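Local coordinates for conserved protein (Methanosarcina mazei, PDB 2NR4), which binds flavin mononucleotide and is a flavoprotein whose cellular role is not yet established, at residues K180-E183 with L184-H187. Sequence-based numbering, arbitrary orientation.
Sequences KYLE and LIRH
Arg186 and Leu182 meet one turn apart on helix 179-195, their side chains running side by side in the same direction. The guanidinium tip, through NH2 of Arg186, rests against the aliphatic side chain of Leu182, 3.5 Å from CD1 and 3.8 Å from CB. Arg186 gets there by bending at its second torsion (chi2 -62°), which folds the chain back over the preceding turn and turns one face of the guanidinium toward the Leu182 carbonyl, its rim over it; that detail is doubtful, because Leu182 O is modelled too close to Arg186.

Ile185 packs in a different way. With CG1 set beside its own backbone N (chi1 -64°), the branch turns back along the helix, and CG1 lies 3.1 Å from Tyr181 O, with CD1 beyond it; Ile185 CD1 also makes a looser apolar touch with Leu182 CD2, at 4.4 Å.

Underneath runs ordinary alpha-helical bonding from residue i+4 to residue i. Ile185 N gives the shortest of these bonds, 2.9 Å to Tyr181 O, and His187 N reaches Glu183 O at 3.3 Å. Leu184 N to Lys180 O, also 3.3 Å, is weak.

These two turns lie in the C-terminal helical part of the chain, far from its centre, and the side chain of Ile185 stays about 11 Å from the bound flavin. Tyr181 and Leu182 both pack on Tyr173 of helix 158-176, while Ile185, the buried member, meets Met204 and Tyr208 of helix 198-210, and Arg186 reaches Tyr208 as well; helix 179-195 is thus joined to both of its helical neighbours here.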
loop_
_atom_site.group_PDB
_atom_site.type_symbol
_atom_site.label_atom_id
_atom_site.label_comp_id
_atom_site.label_asym_id
_atom_site.label_seq_id
_atom_site.Cartn_x
_atom_site.Cartn_y
_atom_site.Cartn_z
ATOM N N LYS A 180 -14.835 5.107 -20.709
ATOM C CA LYS A 180 -14.790 5.516 -19.307
ATOM C C LYS A 180 -13.533 4.987 -18.606
ATOM O O LYS A 180 -12.951 5.655 -17.756
ATOM C CB LYS A 180 -16.030 4.934 -18.618
ATOM C CG LYS A 180 -16.204 5.196 -17.123
ATOM C CD LYS A 180 -17.225 4.208 -16.535
ATOM C CE LYS A 180 -18.470 4.007 -17.441
ATOM N NZ LYS A 180 -19.532 5.059 -17.289
ATOM N N TYR A 181 -13.140 3.776 -18.982
ATOM C CA TYR A 181 -12.039 3.061 -18.343
ATOM C C TYR A 181 -10.650 3.513 -18.836
ATOM O O TYR A 181 -9.715 3.593 -18.038
ATOM C CB TYR A 181 -12.243 1.545 -18.473
ATOM C CG TYR A 181 -13.413 1.043 -17.642
ATOM C CD1 TYR A 181 -13.371 1.069 -16.244
ATOM C CD2 TYR A 181 -14.576 0.553 -18.255
ATOM C CE1 TYR A 181 -14.445 0.613 -15.462
ATOM C CE2 TYR A 181 -15.659 0.097 -17.488
ATOM C CZ TYR A 181 -15.590 0.125 -16.099
ATOM O OH TYR A 181 -16.659 -0.343 -15.357
ATOM N N LEU A 182 -10.527 3.826 -20.129
ATOM C CA LEU A 182 -9.268 4.315 -20.690
ATOM C C LEU A 182 -8.918 5.666 -20.120
ATOM O O LEU A 182 -7.750 5.970 -19.940
ATOM C CB LEU A 182 -9.310 4.408 -22.212
ATOM C CG LEU A 182 -9.416 3.156 -23.080
ATOM C CD1 LEU A 182 -9.000 3.559 -24.497
ATOM C CD2 LEU A 182 -8.523 2.029 -22.567
ATOM N N GLU A 183 -9.952 6.466 -19.855
ATOM C CA GLU A 183 -9.833 7.770 -19.226
ATOM C C GLU A 183 -9.359 7.649 -17.766
ATOM O O GLU A 183 -8.556 8.466 -17.287
ATOM C CB GLU A 183 -11.196 8.471 -19.289
ATOM C CG GLU A 183 -11.220 9.933 -18.877
ATOM C CD GLU A 183 -12.633 10.404 -18.506
ATOM O OE1 GLU A 183 -13.396 9.587 -17.932
ATOM O OE2 GLU A 183 -12.975 11.583 -18.786
ATOM N N LEU A 184 -9.886 6.658 -17.052
ATOM C CA LEU A 184 -9.405 6.351 -15.714
ATOM C C LEU A 184 -7.962 5.840 -15.721
ATOM O O LEU A 184 -7.175 6.214 -14.864
ATOM C CB LEU A 184 -10.326 5.348 -15.019
ATOM C CG LEU A 184 -11.505 5.975 -14.268
ATOM C CD1 LEU A 184 -12.533 4.902 -13.888
ATOM C CD2 LEU A 184 -11.018 6.722 -13.028
ATOM N N ILE A 185 -7.613 5.010 -16.696
ATOM C CA ILE A 185 -6.250 4.487 -16.791
ATOM C C ILE A 185 -5.268 5.630 -17.037
ATOM O O ILE A 185 -4.181 5.638 -16.485
ATOM C CB ILE A 185 -6.133 3.366 -17.847
ATOM C CG1 ILE A 185 -6.974 2.175 -17.413
ATOM C CG2 ILE A 185 -4.670 2.930 -18.111
ATOM C CD1 ILE A 185 -7.162 1.172 -18.509
ATOM N N ARG A 186 -5.669 6.617 -17.839
ATOM C CA ARG A 186 -4.787 7.765 -18.098
ATOM C C ARG A 186 -4.527 8.589 -16.842
ATOM O O ARG A 186 -3.401 9.042 -16.623
ATOM C CB ARG A 186 -5.343 8.667 -19.218
ATOM C CG ARG A 186 -5.895 7.924 -20.391
ATOM C CD ARG A 186 -4.859 7.078 -21.100
ATOM N NE ARG A 186 -5.427 6.344 -22.241
ATOM C CZ ARG A 186 -6.169 6.888 -23.211
ATOM N NH1 ARG A 186 -6.493 8.178 -23.178
ATOM N NH2 ARG A 186 -6.618 6.127 -24.208
ATOM N N HIS A 187 -5.562 8.783 -16.024
ATOM C CA HIS A 187 -5.438 9.472 -14.744
ATOM C C HIS A 187 -4.517 8.682 -13.827
ATOM O O HIS A 187 -3.636 9.251 -13.180
ATOM C CB HIS A 187 -6.823 9.696 -14.093
ATOM C CG HIS A 187 -6.777 9.983 -12.614
ATOM N ND1 HIS A 187 -6.431 11.216 -12.101
ATOM C CD2 HIS A 187 -7.045 9.199 -11.543
ATOM C CE1 HIS A 187 -6.466 11.172 -10.782
ATOM N NE2 HIS A 187 -6.839 9.956 -10.418
#